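Local coordinates for protein glutamate--cysteine ligase GshA (PDB 3K1T) that probably acts as a ligase that joins glutamate to cysteine through the gamma-carboxylate, the first step of glutathione synthesis, at residues 214-219 with 232-237; 227-232 with 269-274. All coordinates share one frame; numbering follows the deposited sequence. Where two conformers were deposited one is given.

Contact 1 of 2, residues 214-219 with 232-237; sequences AYDRVV and LLNPYF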
ATOM      1  N   ALA A 214       6.265  -8.881 -26.544  1.00 14.37           N
ATOM      2  CA  ALA A 214       6.437  -7.815 -25.562  1.00 14.63           C
ATOM      3  C   ALA A 214       7.193  -8.355 -24.326  1.00 13.52           C
ATOM      4  O   ALA A 214       8.096  -7.704 -23.826  1.00 12.76           O
ATOM      5  CB  ALA A 214       5.066  -7.171 -25.144  1.00 13.98           C
ATOM      6  N   TYR A 215       6.862  -9.567 -23.888  1.00 12.47           N
ATOM      7  CA  TYR A 215       7.566 -10.188 -22.771  1.00 12.36           C
ATOM      8  C   TYR A 215       9.040 -10.496 -23.145  1.00 12.99           C
ATOM      9  O   TYR A 215       9.935 -10.216 -22.365  1.00 11.64           O
ATOM     10  CB  TYR A 215       6.819 -11.418 -22.256  1.00 12.38           C
ATOM     11  CG  TYR A 215       7.453 -12.003 -21.011  1.00 12.52           C
ATOM     12  CD1 TYR A 215       7.450 -11.293 -19.811  1.00 11.47           C
ATOM     13  CD2 TYR A 215       8.061 -13.246 -21.033  1.00 11.87           C
ATOM     14  CE1 TYR A 215       8.041 -11.812 -18.662  1.00 12.53           C
ATOM     15  CE2 TYR A 215       8.663 -13.784 -19.888  1.00 11.12           C
ATOM     16  CZ  TYR A 215       8.636 -13.064 -18.700  1.00 10.50           C
ATOM     17  OH  TYR A 215       9.247 -13.578 -17.571  1.00 12.04           O
ATOM     18  N   ASP A 216       9.299 -10.972 -24.370  1.00 12.79           N
ATOM     19  CA  ASP A 216      10.668 -11.092 -24.851  1.00 13.72           C
ATOM     20  C   ASP A 216      11.466  -9.803 -24.684  1.00 14.37           C
ATOM     21  O   ASP A 216      12.596  -9.828 -24.201  1.00 13.22           O
ATOM     22  CB  ASP A 216      10.735 -11.454 -26.349  1.00 13.66           C
ATOM     23  CG  ASP A 216      10.417 -12.898 -26.661  1.00 16.57           C
ATOM     24  OD1 ASP A 216      10.217 -13.734 -25.759  1.00 16.59           O
ATOM     25  OD2 ASP A 216      10.430 -13.213 -27.896  1.00 19.62           O
ATOM     26  N   ARG A 217      10.897  -8.678 -25.101  1.00 14.94           N
ATOM     27  CA  ARG A 217      11.570  -7.384 -25.005  0.70 15.98           C
ATOM     28  C   ARG A 217      11.869  -7.012 -23.547  1.00 14.99           C
ATOM     29  O   ARG A 217      12.925  -6.519 -23.247  1.00 15.39           O
ATOM     30  CB  ARG A 217      10.710  -6.275 -25.625  0.70 16.59           C
ATOM     31  CG  ARG A 217      10.650  -6.346 -27.150  0.70 21.63           C
ATOM     32  CD  ARG A 217       9.385  -5.653 -27.672  0.70 26.26           C
ATOM     33  NE  ARG A 217       9.345  -4.213 -27.374  0.70 28.83           N
ATOM     34  CZ  ARG A 217       8.219  -3.489 -27.340  0.70 31.47           C
ATOM     35  NH1 ARG A 217       7.040  -4.079 -27.544  0.70 32.28           N
ATOM     36  NH2 ARG A 217       8.268  -2.183 -27.070  0.70 30.08           N
ATOM     37  N   VAL A 218      10.911  -7.234 -22.648  1.00 13.58           N
ATOM     38  CA  VAL A 218      11.146  -6.966 -21.210  1.00 12.62           C
ATOM     39  C   VAL A 218      12.297  -7.840 -20.661  1.00 13.11           C
ATOM     40  O   VAL A 218      13.218  -7.343 -19.991  1.00 13.08           O
ATOM     41  CB  VAL A 218       9.862  -7.175 -20.370  1.00 13.45           C
ATOM     42  CG1 VAL A 218      10.185  -7.260 -18.838  1.00 10.34           C
ATOM     43  CG2 VAL A 218       8.825  -6.036 -20.662  1.00 11.66           C
ATOM     44  N   VAL A 219      12.266  -9.130 -20.954  1.00 12.48           N
ATOM     45  CA  VAL A 219      13.297 -10.056 -20.474  1.00 13.04           C
ATOM     46  C   VAL A 219      14.674  -9.737 -21.084  1.00 14.47           C
ATOM     47  O   VAL A 219      15.689  -9.867 -20.406  1.00 14.35           O
ATOM     48  CB  VAL A 219      12.905 -11.525 -20.728  1.00 13.60           C
ATOM     49  CG1 VAL A 219      14.079 -12.495 -20.430  1.00 12.84           C
ATOM     50  CG2 VAL A 219      11.644 -11.899 -19.863  1.00 13.88           C
ATOM     51  N   LEU A 232      15.742 -18.862 -18.443  1.00 13.49           N
ATOM     52  CA  LEU A 232      15.239 -19.258 -17.117  1.00 14.32           C
ATOM     53  C   LEU A 232      13.914 -18.552 -16.751  1.00 14.24           C
ATOM     54  O   LEU A 232      13.213 -19.007 -15.847  1.00 15.13           O
ATOM     55  CB  LEU A 232      16.295 -19.018 -16.043  1.00 13.84           C
ATOM     56  CG  LEU A 232      17.578 -19.860 -16.202  1.00 16.75           C
ATOM     57  CD1 LEU A 232      18.545 -19.572 -14.978  1.00 18.97           C
ATOM     58  CD2 LEU A 232      17.328 -21.348 -16.437  1.00 16.44           C
ATOM     59  N   LEU A 233      13.598 -17.460 -17.450  1.00 13.60           N
ATOM     60  CA  LEU A 233      12.422 -16.648 -17.184  1.00 14.40           C
ATOM     61  C   LEU A 233      11.397 -16.667 -18.328  1.00 14.12           C
ATOM     62  O   LEU A 233      10.338 -16.072 -18.207  1.00 13.94           O
ATOM     63  CB  LEU A 233      12.861 -15.193 -17.009  1.00 14.95           C
ATOM     64  CG  LEU A 233      13.743 -14.806 -15.838  1.00 18.33           C
ATOM     65  CD1 LEU A 233      14.273 -13.382 -16.012  1.00 20.14           C
ATOM     66  CD2 LEU A 233      12.917 -14.957 -14.556  1.00 19.25           C
ATOM     67  N   ASN A 234      11.720 -17.279 -19.466  1.00 13.93           N
ATOM     68  CA  ASN A 234      10.962 -17.022 -20.685  1.00 13.49           C
ATOM     69  C   ASN A 234      10.827 -18.262 -21.577  1.00 13.77           C
ATOM     70  O   ASN A 234      11.825 -18.776 -22.055  1.00 15.10           O
ATOM     71  CB  ASN A 234      11.653 -15.887 -21.451  1.00 13.20           C
ATOM     72  CG  ASN A 234      10.798 -15.326 -22.586  1.00 14.22           C
ATOM     73  OD1 ASN A 234       9.620 -15.687 -22.747  1.00 14.35           O
ATOM     74  ND2 ASN A 234      11.393 -14.463 -23.374  1.00 14.34           N
ATOM     75  N   PRO A 235       9.590 -18.725 -21.832  1.00 13.71           N
ATOM     76  CA  PRO A 235       9.482 -19.865 -22.772  1.00 13.91           C
ATOM     77  C   PRO A 235       9.768 -19.434 -24.217  1.00 13.29           C
ATOM     78  O   PRO A 235       9.380 -18.325 -24.622  1.00 13.44           O
ATOM     79  CB  PRO A 235       8.006 -20.304 -22.634  1.00 14.12           C
ATOM     80  CG  PRO A 235       7.477 -19.596 -21.401  1.00 14.39           C
ATOM     81  CD  PRO A 235       8.271 -18.310 -21.332  1.00 13.38           C
ATOM     82  N   TYR A 236      10.402 -20.307 -25.003  1.00 12.39           N
ATOM     83  CA  TYR A 236      10.539 -20.059 -26.438  1.00 12.28           C
ATOM     84  C   TYR A 236       9.148 -20.083 -27.065  1.00 12.58           C
ATOM     85  O   TYR A 236       8.222 -20.743 -26.564  1.00 12.85           O
ATOM     86  CB  TYR A 236      11.378 -21.161 -27.102  1.00 12.77           C
ATOM     87  CG  TYR A 236      12.854 -21.172 -26.770  1.00 11.54           C
ATOM     88  CD1 TYR A 236      13.625 -20.018 -26.882  1.00 14.80           C
ATOM     89  CD2 TYR A 236      13.482 -22.353 -26.367  1.00 11.65           C
ATOM     90  CE1 TYR A 236      14.997 -20.042 -26.614  1.00 16.40           C
ATOM     91  CE2 TYR A 236      14.823 -22.399 -26.122  1.00 12.64           C
ATOM     92  CZ  TYR A 236      15.588 -21.249 -26.247  1.00 14.55           C
ATOM     93  OH  TYR A 236      16.935 -21.293 -25.990  1.00 16.18           O
ATOM     94  N   PHE A 237       8.999 -19.388 -28.180  1.00 13.68           N
ATOM     95  CA  PHE A 237       7.768 -19.513 -28.968  1.00 13.74           C
ATOM     96  C   PHE A 237       7.999 -19.292 -30.471  1.00 13.68           C
ATOM     97  O   PHE A 237       9.034 -18.789 -30.911  1.00 13.12           O
ATOM     98  CB  PHE A 237       6.664 -18.582 -28.430  1.00 14.05           C
ATOM     99  CG  PHE A 237       6.774 -17.157 -28.896  1.00 14.28           C
ATOM    100  CD1 PHE A 237       7.677 -16.289 -28.312  1.00 16.10           C
ATOM    101  CD2 PHE A 237       5.981 -16.688 -29.938  1.00 16.62           C
ATOM    102  CE1 PHE A 237       7.820 -14.972 -28.763  1.00 15.78           C
ATOM    103  CE2 PHE A 237       6.124 -15.362 -30.396  1.00 17.46           C
ATOM    104  CZ  PHE A 237       7.045 -14.518 -29.807  1.00 15.59           C
TER
HETATM  105  O   HOH W   1      10.628 -16.364 -26.133  1.00 14.88           O
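Y215 and L233 meet through a phenol-to-backbone hydrogen bond: the hydroxyl OH of Y215 donates to the carbonyl O of L233 at 2.8 Å, reaching it with a C=O...donor angle of 143°. The carbonyl oxygen lies at the edge of the ring. One turn further along helix 210-226, V219 lays CG2 over one face of the Y215 ring, toward its rim. The carboxamide of N234 is turned 85° to the ring and slides past it in the opposite direction, its OD1 lying 3.4 Å from CD2 of Y215 near the ring plane. N234 holds CG anti to its backbone N (chi1 -168°), which sets CG toward the helix, and ND2 gives a fairly straight bond of 2.8 Å to OD1 of D216. That oxygen is met on its anti side, out of the carboxylate plane, and has a second donor: water 1, 2.7 Å from OD1 of D216. The same water gives its other hydrogen to O of P235 (2.8 Å), so this main-chain carbonyl is satisfied by a water that also bridges to the aspartate. The other carboxylate oxygen meets a ring edge: OD2 of D216 comes to 3.3 Å from CE1 of F237, near the ring plane, where the C-H rim is weakly positive and would favour a carboxylate. NZ of K56 is hydrogen-bonded to the backbone O of N234. V408 of helix 398-421 touches both Y215 and L233 at the buried end of the contact, away from the partly exposed D216 and N234. The arrangement is a helix held by its side chains to the extended return of its own chain, joining helix 210-226 to the connection that enters strand 237-241 of the four-stranded antiparallel sheet.

Contact 2 of 2, residues 227-232 with 269-274; sequences DIDPWL and YAEYGV
Y272 reaches D229 with its hydroxyl and lies beside W231 and L232, at the junction of an Asx turn (229-231) with the C-terminal Schellman motif of helix 251-272. The Y272 ring is nearly parallel to the six-membered ring of W231, planes 10° apart, but the two are slid so far that they barely overlap, CZ3 of W231 lying 3.8 Å from CD2 of Y272. L232 supplies a CH-pi contact over one face of the tyrosine, with CD2 of L232 4.2 Å from the Y272 ring centroid. Y269 crosses W231 at about a right angle, and the two rings touch rim to rim, CE1 of Y269 3.8 Å from CZ2 of W231. At the polar end OH of Y272 donates to OD2 of D229 (2.7 Å), in the plane of the ring and on the anti lone pair of the carboxylate oxygen. K268 forms salt bridges with both D229 and E271, whose OE2 stands 4.2 Å from OD2 of D229; this lysine is likely to offset the repulsion between the two acids. An alanine in place of Y272 would probably leave OD2 of D229 without its hydroxyl donor, though still with K268, and open a gap beside CD2 of L232 and the W231 benzo ring. G273, with positive phi, turns the chain so that V274 N bonds back to Y269 O at 2.8 Å. In the Asx turn the backbone N of W231 reaches OD1 of D229 at 3.0 Å from above the carboxylate plane, 58° out of it.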
ATOM      1  N   ASP A 227      22.271 -10.365 -14.767  1.00 16.97           N
ATOM      2  CA  ASP A 227      23.170 -11.385 -15.322  1.00 17.81           C
ATOM      3  C   ASP A 227      22.649 -12.823 -15.184  1.00 17.55           C
ATOM      4  O   ASP A 227      23.278 -13.675 -14.536  1.00 18.06           O
ATOM      5  CB  ASP A 227      24.580 -11.268 -14.717  1.00 18.10           C
ATOM      6  CG  ASP A 227      25.614 -12.111 -15.483  1.00 21.85           C
ATOM      7  OD1 ASP A 227      25.461 -12.311 -16.704  1.00 23.83           O
ATOM      8  OD2 ASP A 227      26.606 -12.534 -14.865  1.00 26.92           O
ATOM      9  N   ILE A 228      21.503 -13.095 -15.803  1.00 16.54           N
ATOM     10  CA  ILE A 228      20.888 -14.427 -15.793  1.00 16.32           C
ATOM     11  C   ILE A 228      20.610 -14.853 -17.251  1.00 15.92           C
ATOM     12  O   ILE A 228      20.415 -13.993 -18.124  1.00 15.91           O
ATOM     13  CB  ILE A 228      19.606 -14.423 -14.935  1.00 16.74           C
ATOM     14  CG1 ILE A 228      19.117 -15.830 -14.568  1.00 20.06           C
ATOM     15  CG2 ILE A 228      18.438 -13.719 -15.689  1.00 15.98           C
ATOM     16  CD1 ILE A 228      19.778 -16.466 -13.377  1.00 22.81           C
ATOM     17  N   ASP A 229      20.631 -16.171 -17.518  1.00 14.27           N
ATOM     18  CA  ASP A 229      20.185 -16.733 -18.796  1.00 14.80           C
ATOM     19  C   ASP A 229      18.689 -16.350 -18.972  1.00 13.59           C
ATOM     20  O   ASP A 229      17.887 -16.751 -18.158  1.00 13.69           O
ATOM     21  CB  ASP A 229      20.340 -18.278 -18.748  1.00 13.73           C
ATOM     22  CG  ASP A 229      19.913 -18.976 -20.032  1.00 14.70           C
ATOM     23  OD1 ASP A 229      19.386 -18.313 -20.943  1.00 14.62           O
ATOM     24  OD2 ASP A 229      20.101 -20.219 -20.146  1.00 13.96           O
ATOM     25  N   PRO A 230      18.323 -15.572 -20.007  1.00 13.96           N
ATOM     26  CA  PRO A 230      16.915 -15.192 -20.172  1.00 13.72           C
ATOM     27  C   PRO A 230      15.956 -16.360 -20.293  1.00 13.73           C
ATOM     28  O   PRO A 230      14.774 -16.195 -19.988  1.00 13.25           O
ATOM     29  CB  PRO A 230      16.919 -14.362 -21.463  1.00 14.84           C
ATOM     30  CG  PRO A 230      18.155 -14.758 -22.172  1.00 15.56           C
ATOM     31  CD  PRO A 230      19.150 -15.029 -21.106  1.00 14.98           C
ATOM     32  N   TRP A 231      16.456 -17.521 -20.747  1.00 13.58           N
ATOM     33  CA  TRP A 231      15.637 -18.727 -20.891  1.00 13.25           C
ATOM     34  C   TRP A 231      15.074 -19.201 -19.548  1.00 13.96           C
ATOM     35  O   TRP A 231      14.000 -19.794 -19.504  1.00 13.23           O
ATOM     36  CB  TRP A 231      16.404 -19.856 -21.607  1.00 13.26           C
ATOM     37  CG  TRP A 231      15.553 -21.086 -21.842  1.00 12.77           C
ATOM     38  CD1 TRP A 231      14.641 -21.259 -22.842  1.00 14.15           C
ATOM     39  CD2 TRP A 231      15.520 -22.286 -21.066  1.00 13.53           C
ATOM     40  NE1 TRP A 231      14.055 -22.483 -22.753  1.00 13.79           N
ATOM     41  CE2 TRP A 231      14.557 -23.140 -21.659  1.00 12.62           C
ATOM     42  CE3 TRP A 231      16.189 -22.719 -19.912  1.00 13.96           C
ATOM     43  CZ2 TRP A 231      14.237 -24.390 -21.142  1.00 10.95           C
ATOM     44  CZ3 TRP A 231      15.870 -23.964 -19.386  1.00 12.46           C
ATOM     45  CH2 TRP A 231      14.927 -24.799 -20.005  1.00 13.28           C
ATOM     46  N   LEU A 232      15.742 -18.862 -18.443  1.00 13.49           N
ATOM     47  CA  LEU A 232      15.239 -19.258 -17.117  1.00 14.32           C
ATOM     48  C   LEU A 232      13.914 -18.552 -16.751  1.00 14.24           C
ATOM     49  O   LEU A 232      13.213 -19.007 -15.847  1.00 15.13           O
ATOM     50  CB  LEU A 232      16.295 -19.018 -16.043  1.00 13.84           C
ATOM     51  CG  LEU A 232      17.578 -19.860 -16.202  1.00 16.75           C
ATOM     52  CD1 LEU A 232      18.545 -19.572 -14.978  1.00 18.97           C
ATOM     53  CD2 LEU A 232      17.328 -21.348 -16.437  1.00 16.44           C
ATOM     54  N   TYR A 269      17.384 -28.199 -22.334  1.00 13.98           N
ATOM     55  CA  TYR A 269      17.213 -29.306 -21.391  1.00 13.75           C
ATOM     56  C   TYR A 269      18.547 -30.048 -21.215  1.00 14.05           C
ATOM     57  O   TYR A 269      18.909 -30.411 -20.091  1.00 12.96           O
ATOM     58  CB  TYR A 269      16.066 -30.234 -21.828  1.00 13.85           C
ATOM     59  CG  TYR A 269      14.646 -29.743 -21.496  1.00 11.87           C
ATOM     60  CD1 TYR A 269      14.374 -28.420 -21.195  1.00 13.10           C
ATOM     61  CD2 TYR A 269      13.591 -30.621 -21.469  1.00 12.59           C
ATOM     62  CE1 TYR A 269      13.074 -27.998 -20.904  1.00 12.33           C
ATOM     63  CE2 TYR A 269      12.316 -30.218 -21.173  1.00 13.98           C
ATOM     64  CZ  TYR A 269      12.062 -28.901 -20.870  1.00 12.85           C
ATOM     65  OH  TYR A 269      10.773 -28.482 -20.579  1.00 13.95           O
ATOM     66  N   ALA A 270      19.306 -30.185 -22.304  1.00 14.19           N
ATOM     67  CA  ALA A 270      20.645 -30.803 -22.241  1.00 15.65           C
ATOM     68  C   ALA A 270      21.614 -29.940 -21.418  1.00 15.25           C
ATOM     69  O   ALA A 270      22.315 -30.452 -20.526  1.00 16.16           O
ATOM     70  CB  ALA A 270      21.197 -31.081 -23.659  1.00 14.80           C
ATOM     71  N   GLU A 271      21.611 -28.637 -21.682  1.00 15.42           N
ATOM     72  CA  GLU A 271      22.443 -27.696 -20.957  1.00 15.59           C
ATOM     73  C   GLU A 271      22.224 -27.827 -19.432  1.00 15.64           C
ATOM     74  O   GLU A 271      23.184 -27.793 -18.665  1.00 15.19           O
ATOM     75  CB  GLU A 271      22.153 -26.272 -21.399  1.00 15.84           C
ATOM     76  CG  GLU A 271      22.970 -25.201 -20.653  1.00 18.17           C
ATOM     77  CD  GLU A 271      22.760 -23.781 -21.167  1.00 19.00           C
ATOM     78  OE1 GLU A 271      22.050 -23.587 -22.176  1.00 18.26           O
ATOM     79  OE2 GLU A 271      23.336 -22.852 -20.553  1.00 21.49           O
ATOM     80  N   TYR A 272      20.973 -27.950 -19.011  1.00 14.71           N
ATOM     81  CA  TYR A 272      20.641 -27.926 -17.598  1.00 14.99           C
ATOM     82  C   TYR A 272      20.392 -29.314 -16.970  1.00 15.57           C
ATOM     83  O   TYR A 272      20.052 -29.395 -15.808  1.00 15.60           O
ATOM     84  CB  TYR A 272      19.460 -26.971 -17.382  1.00 15.57           C
ATOM     85  CG  TYR A 272      19.866 -25.520 -17.545  1.00 14.44           C
ATOM     86  CD1 TYR A 272      20.685 -24.890 -16.598  1.00 16.18           C
ATOM     87  CD2 TYR A 272      19.458 -24.780 -18.637  1.00 14.87           C
ATOM     88  CE1 TYR A 272      21.065 -23.551 -16.726  1.00 14.76           C
ATOM     89  CE2 TYR A 272      19.792 -23.434 -18.762  1.00 14.23           C
ATOM     90  CZ  TYR A 272      20.614 -22.831 -17.808  1.00 15.22           C
ATOM     91  OH  TYR A 272      20.957 -21.516 -17.966  1.00 15.84           O
ATOM     92  N   GLY A 273      20.604 -30.393 -17.722  1.00 15.29           N
ATOM     93  CA  GLY A 273      20.463 -31.757 -17.199  1.00 15.86           C
ATOM     94  C   GLY A 273      19.042 -32.198 -16.920  1.00 16.50           C
ATOM     95  O   GLY A 273      18.807 -33.022 -16.026  1.00 17.61           O
ATOM     96  N   VAL A 274      18.090 -31.627 -17.670  1.00 15.84           N
ATOM     97  CA  VAL A 274      16.681 -31.905 -17.494  1.00 15.55           C
ATOM     98  C   VAL A 274      16.312 -33.203 -18.209  1.00 16.16           C
ATOM     99  O   VAL A 274      16.612 -33.366 -19.384  1.00 15.24           O
ATOM    100  CB  VAL A 274      15.825 -30.728 -18.072  1.00 15.60           C
ATOM    101  CG1 VAL A 274      14.353 -31.048 -18.028  1.00 16.16           C
ATOM    102  CG2 VAL A 274      16.149 -29.404 -17.333  1.00 14.52           C
TER
HETATM  103  O   HOH W   2      23.285 -20.253 -21.415  1.00 35.02           O

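Overall arrangement
From the N terminus the chain runs through helix 210-226, which carries 214-219, then leaves it by a Schellman turn at D227 and enters 227-232 and 232-237. Contact 1 closes this short loop by bringing 232-237 back against the helix. The chain then passes through strand 237-241 and along helix 251-272, whose end at 269-274 returns to 227-232, and contact 2 closes that longer loop. The segments alternate, so the two closures cross rather than nest, and L232 belongs to both. The contacts also touch: V219 packs on P230, and Y236 on W231. They tie together helix 210-226, the entry to the four-stranded sheet and the end of helix 251-272.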